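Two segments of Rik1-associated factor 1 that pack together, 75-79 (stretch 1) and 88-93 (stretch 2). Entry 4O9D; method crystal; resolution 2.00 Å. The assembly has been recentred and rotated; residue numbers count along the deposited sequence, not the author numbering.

Stretch 1 75-79: LESHY
Stretch 2 (88-93) EYSTIS

Stretch 1 approaches stretch 2 as an irregular segment that becomes extended at its end. Glu76 has phi/psi of -55/-32. Ser77 has a positive phi, at 67/-156. His78 (-120/143) and Tyr79 (-163/164) are extended. In stretch 2, Glu88 (-120/146) and Tyr89 (-74/145) belong to a strand that begins earlier in the chain. Ser90 (-100/133) and Thr91 (-39/129) follow, and Ile92 (-80/124) and Ser93 (-99/-31) lie in a strand that continues onward. End to end, the touching parts run 104° apart, and the pairing is limited to one bridge.

The pairing is a single antiparallel bridge between Tyr79 and Tyr89, a non-hydrogen-bonded pair. Tyr79 CA and Tyr89 CA are 4.1 Å apart. The hydrogen bond falls on the neighbouring residues: Ser90 N donates to His78 O at 2.9 Å, with an angle of 174° at the hydrogen. This bond is nearly straight. The same carbonyl receives a CA-H...O contact, with Tyr89 CA 3.5 Å from His78 O.

The side chains of Tyr79 and Tyr89 leave the bridge on the same face. Tyr79 is p (chi1 55°, chi2 88°), and its end leads away from stretch 2. Tyr89 is m (chi1 -73°, chi2 -80°), and its end comes nearer to stretch 1. The rings therefore do not meet; the apolar contact is Tyr79 CB to Tyr89 CD1, 4.1 Å. Tyr79 CB also lies 3.2 Å from Glu88 O.

The Tyr89 ring lies against Glu76, Ser77 and His78 of stretch 1. Glu76 O is at the ring edge, near its plane, 3.6 Å from Tyr89 CE1. Ser77 CB is 4.0 Å from Tyr89 CE1. A water extends this contact: it donates to Glu76 O at 2.7 Å and hydrogen-bonds Tyr89 OH at 2.9 Å. The CA-to-CB bond of Glu76 points away; its chi1 is t, at 158°.

The CA-to-CB bond of Ile92 points sideways; with chi1 -59° and chi2 -67°, both m, its end comes nearer to stretch 1. Its CD1 is 3.6 Å from His78 CD2 and 3.7 Å from Ser77 OG. His78 is m (chi1 -56°, chi2 -115°), and both ring nitrogens are hydrogen-bonded elsewhere in the structure. Ser77 is t (chi1 -164°), and its CA-to-CB bond points toward stretch 2. Ser90 is m (chi1 -49°), and its CA-to-CB bond points toward stretch 1, with its OG 3.5 Å from Tyr79 CA.

The CA-to-CB bonds of Glu88 and Thr91 point away. The contact buries 332 Å², both sides summed.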

# COMPACT_ATOMS: atom_id res chain seq x y z
N LEU A 75 -7.30 -7.90 17.03
CA LEU A 75 -7.12 -9.32 16.64
C LEU A 75 -5.86 -9.94 17.26
O LEU A 75 -4.96 -9.23 17.67
CB LEU A 75 -7.05 -9.52 15.11
CG LEU A 75 -8.23 -9.10 14.22
CD1 LEU A 75 -7.95 -9.49 12.73
CD2 LEU A 75 -9.52 -9.70 14.71
N GLU A 76 -5.81 -11.27 17.30
CA GLU A 76 -4.66 -11.96 17.85
C GLU A 76 -3.35 -11.53 17.15
O GLU A 76 -2.29 -11.49 17.78
CB GLU A 76 -4.86 -13.48 17.74
CG GLU A 76 -3.58 -14.27 17.79
CD GLU A 76 -3.79 -15.75 18.09
OE1 GLU A 76 -4.65 -16.40 17.44
OE2 GLU A 76 -3.09 -16.26 18.98
N SER A 77 -3.46 -11.19 15.86
CA SER A 77 -2.37 -10.54 15.10
C SER A 77 -1.13 -11.42 14.88
O SER A 77 -1.23 -12.64 14.87
CB SER A 77 -1.99 -9.21 15.74
OG SER A 77 -1.23 -8.41 14.83
N HIS A 78 0.03 -10.79 14.67
CA HIS A 78 1.31 -11.47 14.44
C HIS A 78 2.30 -11.05 15.52
O HIS A 78 2.33 -9.88 15.89
CB HIS A 78 1.90 -11.07 13.08
CG HIS A 78 1.00 -11.31 11.91
ND1 HIS A 78 1.29 -12.22 10.91
CD2 HIS A 78 -0.19 -10.76 11.57
CE1 HIS A 78 0.33 -12.21 10.01
NE2 HIS A 78 -0.60 -11.35 10.39
N TYR A 79 3.14 -11.96 16.00
CA TYR A 79 4.00 -11.66 17.14
C TYR A 79 5.16 -12.66 17.28
O TYR A 79 5.13 -13.74 16.69
CB TYR A 79 3.17 -11.69 18.43
CG TYR A 79 2.43 -12.99 18.60
CD1 TYR A 79 3.01 -14.07 19.24
CD2 TYR A 79 1.15 -13.16 18.07
CE1 TYR A 79 2.34 -15.28 19.37
CE2 TYR A 79 0.48 -14.36 18.21
CZ TYR A 79 1.08 -15.42 18.85
OH TYR A 79 0.40 -16.61 18.98
N GLU A 88 6.06 -10.06 21.83
CA GLU A 88 5.92 -8.70 21.31
C GLU A 88 5.33 -8.78 19.91
O GLU A 88 5.59 -9.71 19.16
CB GLU A 88 7.27 -7.97 21.30
CG GLU A 88 7.51 -7.08 22.54
CD GLU A 88 8.68 -6.10 22.36
OE1 GLU A 88 8.50 -4.88 22.62
OE2 GLU A 88 9.78 -6.56 21.98
N TYR A 89 4.53 -7.78 19.56
CA TYR A 89 3.87 -7.77 18.26
C TYR A 89 4.83 -7.44 17.12
O TYR A 89 5.78 -6.66 17.29
CB TYR A 89 2.68 -6.81 18.32
CG TYR A 89 1.57 -7.41 19.14
CD1 TYR A 89 0.72 -8.35 18.59
CD2 TYR A 89 1.41 -7.08 20.47
CE1 TYR A 89 -0.28 -8.92 19.33
CE2 TYR A 89 0.40 -7.65 21.23
CZ TYR A 89 -0.44 -8.57 20.65
OH TYR A 89 -1.44 -9.15 21.39
N SER A 90 4.59 -8.07 15.96
CA SER A 90 5.35 -7.81 14.74
C SER A 90 4.59 -6.88 13.80
O SER A 90 3.41 -7.08 13.54
CB SER A 90 5.63 -9.12 13.99
OG SER A 90 6.15 -10.12 14.84
N THR A 91 5.29 -5.88 13.28
CA THR A 91 4.75 -4.96 12.29
C THR A 91 3.85 -5.60 11.22
O THR A 91 4.22 -6.56 10.55
CB THR A 91 5.90 -4.24 11.60
OG1 THR A 91 6.58 -3.44 12.58
CG2 THR A 91 5.39 -3.35 10.45
N ILE A 92 2.67 -5.02 11.03
CA ILE A 92 1.79 -5.44 9.95
C ILE A 92 2.29 -4.78 8.68
O ILE A 92 2.41 -3.55 8.63
CB ILE A 92 0.33 -5.03 10.19
CG1 ILE A 92 -0.19 -5.66 11.49
CG2 ILE A 92 -0.54 -5.46 8.98
CD1 ILE A 92 -0.32 -7.15 11.44
N SER A 93 2.58 -5.58 7.67
CA SER A 93 3.18 -5.04 6.46
C SER A 93 2.13 -4.82 5.37
O SER A 93 2.24 -3.89 4.58
CB SER A 93 4.34 -5.94 5.98
OG SER A 93 3.87 -7.24 5.68
O HOH W 1 -2.06 -11.80 20.42